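Local coordinates for oligopeptide-binding protein appA (Bacillus subtilis, PDB 1XOC) that binds oligopeptides as the receptor component of an ABC permease that imports them, a system able to support sporulation and genetic competence, at residues T122-K127 and L141-G146; L287-D292 and P326-N331. All blocks are in the same frame, centred on the assembly; numbering follows the deposited sequence.

Interaction 1 of 2, residues T122-K127 and L141-G146; sequences TYEMLK and LKYKDG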
# COMPACT_ATOMS: atom_id res chain seq x y z
N THR A 122 10.05 -6.94 6.37
CA THR A 122 10.18 -5.83 7.28
C THR A 122 11.04 -6.14 8.51
O THR A 122 11.60 -5.21 9.14
CB THR A 122 8.77 -5.39 7.68
OG1 THR A 122 8.02 -5.09 6.49
CG2 THR A 122 8.82 -4.16 8.60
N TYR A 123 11.15 -7.42 8.87
CA TYR A 123 11.79 -7.86 10.12
C TYR A 123 12.99 -8.75 9.90
O TYR A 123 13.68 -9.08 10.86
CB TYR A 123 10.77 -8.55 11.07
CG TYR A 123 9.52 -7.71 11.26
CD1 TYR A 123 8.41 -7.92 10.46
CD2 TYR A 123 9.50 -6.61 12.15
CE1 TYR A 123 7.28 -7.15 10.57
CE2 TYR A 123 8.36 -5.80 12.25
CZ TYR A 123 7.25 -6.09 11.46
OH TYR A 123 6.13 -5.27 11.53
N GLU A 124 13.28 -9.13 8.66
CA GLU A 124 14.33 -10.13 8.46
C GLU A 124 15.75 -9.67 8.81
O GLU A 124 16.66 -10.50 8.93
CB GLU A 124 14.28 -10.74 7.08
CG GLU A 124 14.39 -9.81 5.96
CD GLU A 124 14.46 -10.56 4.64
OE1 GLU A 124 14.31 -11.80 4.68
OE2 GLU A 124 14.68 -9.94 3.58
N MET A 125 15.94 -8.37 8.93
CA MET A 125 17.22 -7.86 9.39
C MET A 125 17.41 -8.03 10.90
O MET A 125 18.53 -7.87 11.36
CB MET A 125 17.41 -6.39 8.99
CG MET A 125 16.66 -5.37 9.84
SD MET A 125 14.87 -5.47 9.61
CE MET A 125 14.68 -4.76 8.01
N LEU A 126 16.36 -8.33 11.65
CA LEU A 126 16.46 -8.45 13.11
C LEU A 126 17.03 -9.77 13.55
O LEU A 126 16.59 -10.83 13.09
CB LEU A 126 15.10 -8.27 13.79
CG LEU A 126 14.58 -6.87 13.89
CD1 LEU A 126 13.18 -6.89 14.53
CD2 LEU A 126 15.56 -6.00 14.71
N LYS A 127 17.98 -9.71 14.46
CA LYS A 127 18.50 -10.88 15.13
C LYS A 127 17.68 -11.16 16.39
O LYS A 127 17.31 -12.31 16.65
CB LYS A 127 19.94 -10.64 15.52
CG LYS A 127 20.60 -11.84 16.14
CD LYS A 127 21.95 -11.44 16.68
CE LYS A 127 22.93 -11.18 15.56
NZ LYS A 127 24.32 -11.00 16.10
N LEU A 141 20.47 -6.14 15.18
CA LEU A 141 20.34 -6.50 13.79
C LEU A 141 21.46 -7.45 13.34
O LEU A 141 22.58 -7.40 13.84
CB LEU A 141 20.32 -5.28 12.88
CG LEU A 141 19.07 -4.39 12.84
CD1 LEU A 141 18.82 -3.71 14.18
CD2 LEU A 141 19.20 -3.34 11.71
N LYS A 142 21.11 -8.31 12.37
CA LYS A 142 22.05 -9.26 11.78
C LYS A 142 22.98 -8.58 10.78
O LYS A 142 24.07 -9.05 10.53
CB LYS A 142 21.30 -10.36 11.02
CG LYS A 142 20.25 -11.15 11.75
CD LYS A 142 19.56 -12.10 10.75
CE LYS A 142 18.30 -12.74 11.29
NZ LYS A 142 18.02 -14.03 10.56
N TYR A 143 22.48 -7.51 10.16
CA TYR A 143 23.23 -6.71 9.19
C TYR A 143 22.54 -5.34 9.09
O TYR A 143 21.40 -5.21 9.50
CB TYR A 143 23.25 -7.39 7.79
CG TYR A 143 21.88 -7.82 7.32
CD1 TYR A 143 21.02 -6.92 6.70
CD2 TYR A 143 21.43 -9.13 7.52
CE1 TYR A 143 19.76 -7.31 6.29
CE2 TYR A 143 20.16 -9.53 7.11
CZ TYR A 143 19.35 -8.62 6.49
OH TYR A 143 18.08 -8.99 6.10
N LYS A 144 23.23 -4.35 8.54
CA LYS A 144 22.69 -3.00 8.43
C LYS A 144 21.62 -2.96 7.34
O LYS A 144 21.80 -3.50 6.25
CB LYS A 144 23.78 -1.99 8.13
CG LYS A 144 24.77 -1.84 9.28
CD LYS A 144 25.80 -0.76 9.01
CE LYS A 144 26.89 -0.81 10.03
NZ LYS A 144 27.78 0.39 9.90
N ASP A 145 20.51 -2.32 7.67
CA ASP A 145 19.42 -2.15 6.73
C ASP A 145 18.54 -1.00 7.19
O ASP A 145 17.87 -1.07 8.23
CB ASP A 145 18.63 -3.46 6.62
CG ASP A 145 17.53 -3.45 5.55
OD1 ASP A 145 17.08 -4.56 5.21
OD2 ASP A 145 17.15 -2.36 5.06
N GLY A 146 18.56 0.07 6.40
CA GLY A 146 17.77 1.26 6.71
C GLY A 146 16.27 1.04 6.76
O GLY A 146 15.53 1.89 7.28
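Met125 is the bump in this contact, and Leu141, Tyr143 and Asp145 shape the hollow around it. The setting is the open end of a β-hairpin: strands 126-133 and 136-141 form one end of a five-stranded antiparallel sheet, and Leu126 and Leu141 make a non-hydrogen-bonded pair, CA to CA 4.4 Å. A type I turn from Tyr123 to Leu126 delivers the chain to the first strand. The Met125 CG sits between its own backbone N and carbonyl carbon (chi1 77°), and further bends at chi2 and chi3 fold the chain into a compact plug. Met125 CB meets Tyr143 CE1 at 3.7 Å. Met125 CG lies 3.8 Å from Leu141 CD2, the two side chains running side by side. At the tip, Met125 CE reaches Asp145 OD1 at 3.7 Å. Asn147 and Phe148 of helix 147-155 also touch this methionine. The carboxylate of Asp145 is tied down beyond the contact, OD1 in a salt bridge with Lys458 and OD2 capping Asn147 N. The Leu126 and Leu141 side chains diverge, yet Leu126 CD2 still meets Leu141 CD1 at 4.0 Å. The backbones are joined by Lys142 N donating to Met125 O, 2.8 Å and nearly straight (167°). On the more exposed side, the extended Lys142 chain lies across the other segment like a strap. Lys127 CB packs against Lys142 CG at 3.8 Å, and farther out Lys142 CE comes within 3.1 Å of the carbonyl oxygen of Leu126.

Interaction 2 of 2, residues L287-D292 and P326-N331; sequences LTTALD and PKFEYN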
# COMPACT_ATOMS: atom_id res chain seq x y z
N LEU A 287 3.54 -5.89 -24.68
CA LEU A 287 2.25 -5.52 -24.10
C LEU A 287 2.25 -4.05 -23.70
O LEU A 287 1.30 -3.32 -23.97
CB LEU A 287 1.92 -6.40 -22.90
CG LEU A 287 1.67 -7.88 -23.17
CD1 LEU A 287 1.77 -8.72 -21.91
CD2 LEU A 287 0.32 -8.08 -23.79
N THR A 288 3.33 -3.60 -23.09
CA THR A 288 3.43 -2.20 -22.76
C THR A 288 3.40 -1.34 -24.03
O THR A 288 2.71 -0.32 -24.10
CB THR A 288 4.72 -1.93 -21.97
OG1 THR A 288 4.65 -2.64 -20.72
CG2 THR A 288 4.91 -0.43 -21.72
N THR A 289 4.14 -1.78 -25.04
CA THR A 289 4.26 -1.02 -26.29
C THR A 289 2.91 -0.94 -27.01
O THR A 289 2.67 -0.01 -27.77
CB THR A 289 5.31 -1.68 -27.21
OG1 THR A 289 6.55 -1.75 -26.51
CG2 THR A 289 5.53 -0.89 -28.49
N ALA A 290 2.05 -1.92 -26.77
CA ALA A 290 0.72 -1.97 -27.40
C ALA A 290 -0.30 -1.05 -26.72
O ALA A 290 -1.39 -0.86 -27.26
CB ALA A 290 0.19 -3.38 -27.37
N LEU A 291 0.05 -0.53 -25.55
CA LEU A 291 -0.89 0.26 -24.77
C LEU A 291 -0.61 1.75 -24.85
O LEU A 291 0.50 2.22 -24.57
CB LEU A 291 -0.92 -0.20 -23.32
CG LEU A 291 -1.36 -1.65 -23.10
CD1 LEU A 291 -1.07 -2.12 -21.68
CD2 LEU A 291 -2.85 -1.83 -23.48
N ASP A 292 -1.63 2.50 -25.24
CA ASP A 292 -1.55 3.94 -25.39
C ASP A 292 -1.79 4.56 -24.02
O ASP A 292 -2.89 5.01 -23.70
CB ASP A 292 -2.58 4.42 -26.41
CG ASP A 292 -2.40 5.88 -26.79
OD1 ASP A 292 -3.02 6.31 -27.79
OD2 ASP A 292 -1.66 6.60 -26.07
N PRO A 326 14.26 2.81 -20.43
CA PRO A 326 13.41 2.47 -21.58
C PRO A 326 11.94 2.71 -21.24
O PRO A 326 11.48 2.27 -20.19
CB PRO A 326 13.66 0.98 -21.81
CG PRO A 326 14.25 0.48 -20.60
CD PRO A 326 14.98 1.63 -19.93
N LYS A 327 11.24 3.39 -22.13
CA LYS A 327 9.86 3.79 -21.88
C LYS A 327 8.81 2.91 -22.56
O LYS A 327 7.68 2.88 -22.08
CB LYS A 327 9.65 5.23 -22.33
CG LYS A 327 10.37 6.22 -21.45
CD LYS A 327 10.12 7.60 -21.97
CE LYS A 327 10.52 8.66 -20.98
NZ LYS A 327 9.86 9.94 -21.38
N PHE A 328 9.18 2.22 -23.65
CA PHE A 328 8.23 1.39 -24.41
C PHE A 328 6.99 2.20 -24.79
O PHE A 328 5.84 1.77 -24.58
CB PHE A 328 7.88 0.12 -23.63
CG PHE A 328 9.08 -0.70 -23.26
CD1 PHE A 328 9.62 -0.63 -21.99
CD2 PHE A 328 9.72 -1.49 -24.22
CE1 PHE A 328 10.74 -1.37 -21.66
CE2 PHE A 328 10.83 -2.22 -23.89
CZ PHE A 328 11.34 -2.16 -22.62
N GLU A 329 7.24 3.38 -25.34
CA GLU A 329 6.20 4.27 -25.82
C GLU A 329 5.30 3.58 -26.86
O GLU A 329 5.74 2.72 -27.63
CB GLU A 329 6.82 5.55 -26.40
CG GLU A 329 7.49 6.44 -25.34
CD GLU A 329 7.76 7.87 -25.83
OE1 GLU A 329 7.35 8.83 -25.13
OE2 GLU A 329 8.36 8.03 -26.92
N TYR A 330 4.04 3.97 -26.86
CA TYR A 330 3.01 3.31 -27.65
C TYR A 330 3.38 3.27 -29.12
O TYR A 330 3.72 4.29 -29.72
CB TYR A 330 1.67 4.04 -27.46
CG TYR A 330 0.56 3.60 -28.38
CD1 TYR A 330 0.07 2.30 -28.35
CD2 TYR A 330 -0.02 4.50 -29.26
CE1 TYR A 330 -0.95 1.90 -29.22
CE2 TYR A 330 -1.05 4.11 -30.10
CZ TYR A 330 -1.51 2.82 -30.06
OH TYR A 330 -2.52 2.45 -30.93
N ASN A 331 3.31 2.07 -29.68
CA ASN A 331 3.59 1.87 -31.11
C ASN A 331 2.98 0.54 -31.49
O ASN A 331 3.57 -0.51 -31.24
CB ASN A 331 5.11 1.86 -31.32
CG ASN A 331 5.53 1.76 -32.77
OD1 ASN A 331 6.64 2.15 -33.09
ND2 ASN A 331 4.67 1.24 -33.63
O HOH W 1 3.26 2.43 -23.91
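Tyr330 lays its ring against Asp292, whose CB stands over the ring centre at 3.7 Å from the centroid, only 8° off the normal, in a CH-pi contact. Tyr330 CG is anti to the backbone N (chi1 171°), and the ring lies beside the backbone of Ala290 to Asp292. Ala290 O approaches at the ring edge, 3.4 Å from Tyr330 CE1. The Asp292 carboxylate stacks on the same ring, the two planes 10° apart. Both segments lead into helices, with Asp292 and Asn331 as N-caps of helices 293-300 and 332-341; Asp292 OD2 takes the Ser295 N-H. An alanine in place of Asp292 would probably leave Ser295 N without its cap and uncover the part of the Tyr330 ring that the carboxylate lies on. Next to the ring, Asn331 N donates to Thr289 O at 2.9 Å. Thr289 turns OG1 back to Gln285 O in its own helix, while CG2, anti to the backbone N, faces the loop and lies 3.7 Å from Glu329 O. Thr288 likewise presents its methyl, CG2 to Phe328 CB at 3.6 Å, and its OG1 bonds Gln481 and Thr484. A water bridges Thr288 O and Phe328 O.

In the fold
Interactions 1 and 2 are separate pieces of packing, their centres 38 Å apart and their nearest atoms about 25 Å apart, and they follow one another along the chain. Interaction 1 belongs to the five-stranded antiparallel sheet; interaction 2 lies beside the larger mixed sheet, with Leu287 and Leu291 packing on strand 265-271. In each, the later segment runs on into a helix, 147-155 or 332-341. Interaction 1 adjoins the bound peptide through Thr122, which takes no part in the packing but makes a weak hydrogen bond to an acidic peptide side chain. One bound zinc ion lies about 6 Å from the Lys127 side chain, a different one about 12 Å from that of Lys327.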